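Local coordinates for conserved protein with 2 CBS domains (Pyrobaculum aerophilum, PDB 2RIF) that binds AMP in the cleft between its paired CBS domains and probably serves as an adenine-nucleotide sensor, at residues A[13-18]-A[111-116]; A[81-86]-A[104-109]. One frame throughout, in Å; residues are numbered along the deposited sequence.

Contact 1: residues A[13-18]-A[111-116]; sequences RPPVSL and GELVGV. With AMP (adenosine monophosphate), chain G.
Pro15 and Leu113 carry the apolar part of this meeting, their side chains sliding past each other in opposite directions. The ring carbon Pro15 CB lies 3.5 Å from Leu113 CD2, and Pro15 CD rests 3.6 Å from the carbonyl oxygen of Val114. Ser17 adds a looser contact, its CB 4.2 Å from Leu113 CD2.

The polar work is done on the bound AMP rather than between the segments. Val16 N gives a nearly straight hydrogen bond to AMP N1 (2.8 Å, 178°), while AMP N6 returns a weak one to Val16 O, so the base is read by backbone atoms of the first CBS domain. Val116, from the second, covers one face of the adenine, its CB 3.4 Å from AMP C6. The CBS pair thus forms its AMP site between the domains, as in other nucleotide-binding pairs. On the ribose side, Arg13 lays a guanidinium face over AMP O4', NH2 being 3.1 Å from that oxygen; the chain reaches there by extending from the backbone and then bending at chi3 (-43°). Gly37, Ser118 and Asp121 of the same chain, and Arg57 of the second subunit, also hydrogen-bond to this nucleotide.

Val114 and Gly115 form a classic beta bulge opposite Val106 of strand 103-107. Strand 38-42 runs beside both segments, touched by Ser17, Leu18, Leu113 and Val116, and helix 24-34 packs on Val16 and Leu18.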
loop_
_atom_site.group_PDB
_atom_site.type_symbol
_atom_site.label_atom_id
_atom_site.label_comp_id
_atom_site.label_asym_id
_atom_site.label_seq_id
_atom_site.Cartn_x
_atom_site.Cartn_y
_atom_site.Cartn_z
ATOM N N ARG A 13 -2.952 6.698 16.547
ATOM C CA ARG A 13 -2.275 7.906 16.072
ATOM C C ARG A 13 -3.263 9.004 15.670
ATOM O O ARG A 13 -4.340 8.702 15.151
ATOM C CB ARG A 13 -1.396 7.549 14.873
ATOM C CG ARG A 13 -0.411 8.634 14.442
ATOM C CD ARG A 13 0.326 8.287 13.145
ATOM N NE ARG A 13 0.769 6.891 13.088
ATOM C CZ ARG A 13 1.730 6.428 12.292
ATOM N NH1 ARG A 13 2.381 7.232 11.456
ATOM N NH2 ARG A 13 2.044 5.137 12.333
ATOM N N PRO A 14 -2.905 10.282 15.914
ATOM C CA PRO A 14 -3.744 11.377 15.427
ATOM C C PRO A 14 -3.738 11.446 13.897
ATOM O O PRO A 14 -2.706 11.168 13.284
ATOM C CB PRO A 14 -3.086 12.633 16.014
ATOM C CG PRO A 14 -2.176 12.159 17.074
ATOM C CD PRO A 14 -1.768 10.776 16.712
ATOM N N PRO A 15 -4.874 11.833 13.286
ATOM C CA PRO A 15 -5.007 11.822 11.827
ATOM C C PRO A 15 -3.982 12.697 11.101
ATOM O O PRO A 15 -3.805 13.864 11.451
ATOM C CB PRO A 15 -6.427 12.353 11.596
ATOM C CG PRO A 15 -6.770 13.097 12.829
ATOM C CD PRO A 15 -6.073 12.385 13.941
ATOM N N VAL A 16 -3.312 12.116 10.108
ATOM C CA VAL A 16 -2.386 12.842 9.249
ATOM C C VAL A 16 -3.205 13.499 8.147
ATOM O O VAL A 16 -3.815 12.808 7.329
ATOM C CB VAL A 16 -1.345 11.900 8.614
ATOM C CG1 VAL A 16 -0.485 12.647 7.603
ATOM C CG2 VAL A 16 -0.482 11.260 9.695
ATOM N N SER A 17 -3.229 14.829 8.129
ATOM C CA SER A 17 -4.077 15.554 7.190
ATOM C C SER A 17 -3.483 16.879 6.728
ATOM O O SER A 17 -2.600 17.441 7.375
ATOM C CB SER A 17 -5.443 15.816 7.827
ATOM O OG SER A 17 -5.320 16.652 8.963
ATOM N N LEU A 18 -3.979 17.357 5.592
ATOM C CA LEU A 18 -3.639 18.677 5.074
ATOM C C LEU A 18 -4.923 19.367 4.625
ATOM O O LEU A 18 -5.939 18.702 4.422
ATOM C CB LEU A 18 -2.684 18.576 3.880
ATOM C CG LEU A 18 -1.332 17.886 4.077
ATOM C CD1 LEU A 18 -1.493 16.374 4.063
ATOM C CD2 LEU A 18 -0.349 18.319 2.995
ATOM N N GLY A 111 -19.625 13.354 11.681
ATOM C CA GLY A 111 -18.923 13.321 10.396
ATOM C C GLY A 111 -17.575 14.019 10.440
ATOM O O GLY A 111 -17.095 14.514 9.419
ATOM N N GLU A 112 -16.962 14.047 11.623
ATOM C CA GLU A 112 -15.678 14.714 11.837
ATOM C C GLU A 112 -14.547 13.691 11.844
ATOM O O GLU A 112 -14.739 12.554 12.274
ATOM C CB GLU A 112 -15.687 15.475 13.166
ATOM C CG GLU A 112 -16.909 16.366 13.365
ATOM C CD GLU A 112 -16.860 17.166 14.657
ATOM O OE1 GLU A 112 -16.198 16.724 15.622
ATOM O OE2 GLU A 112 -17.496 18.241 14.709
ATOM N N LEU A 113 -13.369 14.106 11.383
ATOM C CA LEU A 113 -12.214 13.213 11.275
ATOM C C LEU A 113 -11.679 12.794 12.645
ATOM O O LEU A 113 -11.105 13.608 13.370
ATOM C CB LEU A 113 -11.094 13.881 10.466
ATOM C CG LEU A 113 -9.815 13.064 10.250
ATOM C CD1 LEU A 113 -10.124 11.738 9.571
ATOM C CD2 LEU A 113 -8.803 13.858 9.441
ATOM N N VAL A 114 -11.872 11.521 12.983
ATOM C CA VAL A 114 -11.354 10.950 14.226
ATOM C C VAL A 114 -9.978 10.339 13.977
ATOM O O VAL A 114 -9.043 10.554 14.752
ATOM C CB VAL A 114 -12.300 9.866 14.789
ATOM C CG1 VAL A 114 -11.711 9.240 16.045
ATOM C CG2 VAL A 114 -13.670 10.460 15.081
ATOM N N GLY A 115 -9.861 9.574 12.895
ATOM C CA GLY A 115 -8.593 8.951 12.528
ATOM C C GLY A 115 -8.660 8.194 11.215
ATOM O O GLY A 115 -9.638 8.299 10.470
ATOM N N VAL A 116 -7.607 7.431 10.937
ATOM C CA VAL A 116 -7.525 6.625 9.724
ATOM C C VAL A 116 -7.036 5.223 10.065
ATOM O O VAL A 116 -6.047 5.057 10.774
ATOM C CB VAL A 116 -6.569 7.255 8.698
ATOM C CG1 VAL A 116 -6.285 6.286 7.547
ATOM C CG2 VAL A 116 -7.137 8.569 8.177
HETATM P P AMP G . 0.282 2.886 6.381
HETATM O O1P AMP G . 1.639 2.771 5.748
HETATM O O2P AMP G . -0.346 4.247 6.206
HETATM O O3P AMP G . -0.645 1.728 6.117
HETATM O "O5'" AMP G . 0.633 2.716 7.942
HETATM C "C5'" AMP G . 0.679 3.799 8.865
HETATM C "C4'" AMP G . -0.053 3.408 10.144
HETATM O "O4'" AMP G . -0.555 4.593 10.766
HETATM C "C3'" AMP G . -1.239 2.477 9.909
HETATM O "O3'" AMP G . -1.014 1.211 10.539
HETATM C "C2'" AMP G . -2.443 3.200 10.480
HETATM O "O2'" AMP G . -2.853 2.650 11.734
HETATM C "C1'" AMP G . -1.980 4.628 10.704
HETATM N N9 AMP G . -2.385 5.541 9.605
HETATM C C8 AMP G . -2.418 5.287 8.282
HETATM N N7 AMP G . -2.835 6.383 7.590
HETATM C C5 AMP G . -3.068 7.360 8.486
HETATM C C6 AMP G . -3.526 8.769 8.460
HETATM N N6 AMP G . -3.832 9.376 7.292
HETATM N N1 AMP G . -3.634 9.420 9.644
HETATM C C2 AMP G . -3.336 8.830 10.821
HETATM N N3 AMP G . -2.917 7.560 10.911
HETATM C C4 AMP G . -2.767 6.794 9.808
#

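Contact 2: residues A[81-86]-A[104-109]; sequences ITVLDT and VVVVNK. With AMP (adenosine monophosphate), chain H.
Ile81 O is gripped twice: Val105 N donates to it in the carbonyl plane at 3.2 Å, and N6 of the bound AMP donates at 3.3 Å. One residue thus pairs the strand and the nucleotide, since Ile81 N also gives a hydrogen bond to AMP N1 (2.8 Å), while Ile81 CB and CG1 pack close to the same adenine nitrogen.

From there the parallel ladder runs on. Val83 N reaches Val105 O at 3.0 Å, tilted 34° from the carbonyl plane, and Val107 N reaches Val83 O at 3.0 Å. The last rung, Asp85 N to Val107 O, is short at 2.8 Å but bent to 131° at the hydrogen. Val83 CG2 packs on CG2 of Val104 and of Val106, whereas Thr82 and Val107 meet on the other face.

In Asp85, chi1 of 59° folds the carboxylate back between N and the carbonyl carbon, which brings OD2 to 3.7 Å from Asn108 CA. The backbone itself sets Asp85 CB 3.9 Å from Val106 CG1. A glycine here would keep the backbone bond but would probably leave Val106 CG1 less covered and Asn108 without the carboxylate that lies beside its CA. Asn108 uses OD1 to accept from Glu112 N.

Strand 82-84, helix 89-99 and strand 103-107 make a beta-alpha-beta unit, and backbone bonds that ignore side-chain identity both pair its strands and recognise adenine.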
loop_
_atom_site.group_PDB
_atom_site.type_symbol
_atom_site.label_atom_id
_atom_site.label_comp_id
_atom_site.label_asym_id
_atom_site.label_seq_id
_atom_site.Cartn_x
_atom_site.Cartn_y
_atom_site.Cartn_z
ATOM N N ILE A 81 -13.939 7.219 1.652
ATOM C CA ILE A 81 -14.709 6.042 2.041
ATOM C C ILE A 81 -14.540 5.900 3.547
ATOM O O ILE A 81 -13.438 5.644 4.028
ATOM C CB ILE A 81 -14.213 4.770 1.331
ATOM C CG1 ILE A 81 -14.385 4.913 -0.183
ATOM C CG2 ILE A 81 -14.974 3.546 1.830
ATOM C CD1 ILE A 81 -13.847 3.737 -0.987
ATOM N N THR A 82 -15.629 6.066 4.290
ATOM C CA THR A 82 -15.545 6.193 5.741
ATOM C C THR A 82 -16.182 5.042 6.516
ATOM O O THR A 82 -16.969 4.266 5.975
ATOM C CB THR A 82 -16.216 7.504 6.207
ATOM O OG1 THR A 82 -17.636 7.400 6.056
ATOM C CG2 THR A 82 -15.706 8.696 5.398
ATOM N N VAL A 83 -15.808 4.947 7.790
ATOM C CA VAL A 83 -16.455 4.056 8.752
ATOM C C VAL A 83 -16.618 4.823 10.062
ATOM O O VAL A 83 -15.822 5.713 10.363
ATOM C CB VAL A 83 -15.636 2.774 9.011
ATOM C CG1 VAL A 83 -15.538 1.941 7.743
ATOM C CG2 VAL A 83 -14.249 3.112 9.550
ATOM N N LEU A 84 -17.651 4.494 10.832
ATOM C CA LEU A 84 -17.869 5.162 12.113
ATOM C C LEU A 84 -16.851 4.678 13.139
ATOM O O LEU A 84 -16.351 3.556 13.050
ATOM C CB LEU A 84 -19.290 4.919 12.630
ATOM C CG LEU A 84 -20.429 5.537 11.813
ATOM C CD1 LEU A 84 -21.767 4.953 12.241
ATOM C CD2 LEU A 84 -20.428 7.056 11.946
ATOM N N ASP A 85 -16.540 5.538 14.105
ATOM C CA ASP A 85 -15.653 5.171 15.210
ATOM C C ASP A 85 -16.283 4.085 16.093
ATOM O O ASP A 85 -15.572 3.300 16.726
ATOM C CB ASP A 85 -15.280 6.403 16.050
ATOM C CG ASP A 85 -16.494 7.103 16.658
ATOM O OD1 ASP A 85 -16.329 7.772 17.700
ATOM O OD2 ASP A 85 -17.606 6.990 16.096
ATOM N N THR A 86 -17.614 4.047 16.124
ATOM C CA THR A 86 -18.357 3.051 16.895
ATOM C C THR A 86 -18.594 1.744 16.131
ATOM O O THR A 86 -19.036 0.758 16.724
ATOM C CB THR A 86 -19.728 3.604 17.334
ATOM O OG1 THR A 86 -20.502 3.950 16.178
ATOM C CG2 THR A 86 -19.555 4.833 18.215
ATOM N N VAL A 104 -9.223 3.141 5.385
ATOM C CA VAL A 104 -10.581 3.634 5.613
ATOM C C VAL A 104 -10.522 4.793 6.609
ATOM O O VAL A 104 -9.844 4.705 7.636
ATOM C CB VAL A 104 -11.532 2.535 6.145
ATOM C CG1 VAL A 104 -11.771 1.474 5.085
ATOM C CG2 VAL A 104 -10.985 1.910 7.417
ATOM N N VAL A 105 -11.224 5.875 6.292
ATOM C CA VAL A 105 -11.227 7.074 7.124
ATOM C C VAL A 105 -12.245 6.924 8.249
ATOM O O VAL A 105 -13.445 6.835 7.999
ATOM C CB VAL A 105 -11.580 8.331 6.301
ATOM C CG1 VAL A 105 -11.566 9.572 7.187
ATOM C CG2 VAL A 105 -10.617 8.493 5.131
ATOM N N VAL A 106 -11.765 6.903 9.488
ATOM C CA VAL A 106 -12.646 6.763 10.643
ATOM C C VAL A 106 -13.179 8.131 11.067
ATOM O O VAL A 106 -12.402 9.031 11.388
ATOM C CB VAL A 106 -11.924 6.102 11.833
ATOM C CG1 VAL A 106 -12.894 5.877 12.984
ATOM C CG2 VAL A 106 -11.291 4.782 11.404
ATOM N N VAL A 107 -14.504 8.281 11.053
ATOM C CA VAL A 107 -15.158 9.519 11.479
ATOM C C VAL A 107 -16.153 9.240 12.602
ATOM O O VAL A 107 -16.458 8.082 12.894
ATOM C CB VAL A 107 -15.896 10.215 10.307
ATOM C CG1 VAL A 107 -14.918 10.581 9.198
ATOM C CG2 VAL A 107 -17.019 9.334 9.768
ATOM N N ASN A 108 -16.652 10.303 13.230
ATOM C CA ASN A 108 -17.639 10.179 14.307
ATOM C C ASN A 108 -19.062 10.365 13.775
ATOM O O ASN A 108 -19.262 10.489 12.564
ATOM C CB ASN A 108 -17.324 11.152 15.461
ATOM C CG ASN A 108 -17.409 12.618 15.055
ATOM O OD1 ASN A 108 -17.950 12.964 14.002
ATOM N ND2 ASN A 108 -16.872 13.490 15.904
ATOM N N LYS A 109 -20.044 10.383 14.675
ATOM C CA LYS A 109 -21.450 10.517 14.285
ATOM C C LYS A 109 -21.728 11.867 13.606
ATOM O O LYS A 109 -22.583 11.956 12.723
ATOM C CB LYS A 109 -22.371 10.308 15.499
ATOM C CG LYS A 109 -23.745 9.727 15.154
ATOM C CD LYS A 109 -24.759 10.797 14.748
ATOM C CE LYS A 109 -25.619 10.342 13.571
ATOM N NZ LYS A 109 -26.595 11.391 13.159
HETATM P P AMP H . -4.163 2.650 -1.035
HETATM O O1P AMP H . -3.934 1.332 -1.725
HETATM O O2P AMP H . -5.045 2.555 0.183
HETATM O O3P AMP H . -2.913 3.464 -0.813
HETATM O "O5'" AMP H . -5.001 3.516 -2.110
HETATM C "C5'" AMP H . -5.209 3.075 -3.459
HETATM C "C4'" AMP H . -6.252 3.941 -4.152
HETATM O "O4'" AMP H . -7.467 3.924 -3.397
HETATM C "C3'" AMP H . -5.818 5.392 -4.249
HETATM O "O3'" AMP H . -6.216 5.941 -5.509
HETATM C "C2'" AMP H . -6.522 6.072 -3.095
HETATM O "O2'" AMP H . -6.807 7.448 -3.361
HETATM C "C1'" AMP H . -7.781 5.235 -2.917
HETATM N N9 AMP H . -8.195 5.174 -1.496
HETATM C C8 AMP H . -7.507 4.611 -0.484
HETATM N N7 AMP H . -8.169 4.726 0.692
HETATM C C5 AMP H . -9.313 5.377 0.433
HETATM C C6 AMP H . -10.476 5.831 1.219
HETATM N N6 AMP H . -10.538 5.604 2.549
HETATM N N1 AMP H . -11.459 6.482 0.557
HETATM C C2 AMP H . -11.403 6.716 -0.770
HETATM N N3 AMP H . -10.378 6.326 -1.540
HETATM C C4 AMP H . -9.324 5.668 -1.009
#

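From the N terminus, segment 13-18 leads into strand 17-19 of the first CBS domain and meets its partner only when the chain arrives at 111-116 in the second; contact 1 therefore closes a long loop and ties the two domains together. Contact 2 closes a far shorter one, with 81-86 and 104-109 joined across helix 89-99, and lies wholly within the longer loop; the two do not cross. The 111-116 side of contact 1 shares a sheet with contact 2, since strand 103-107 sits between 82-84 and 113-118, with Gly115 O and Val106 N 2.7 Å apart, a probable hydrogen bond. Each contact holds a different AMP molecule, chain G at contact 1 and chain H at contact 2.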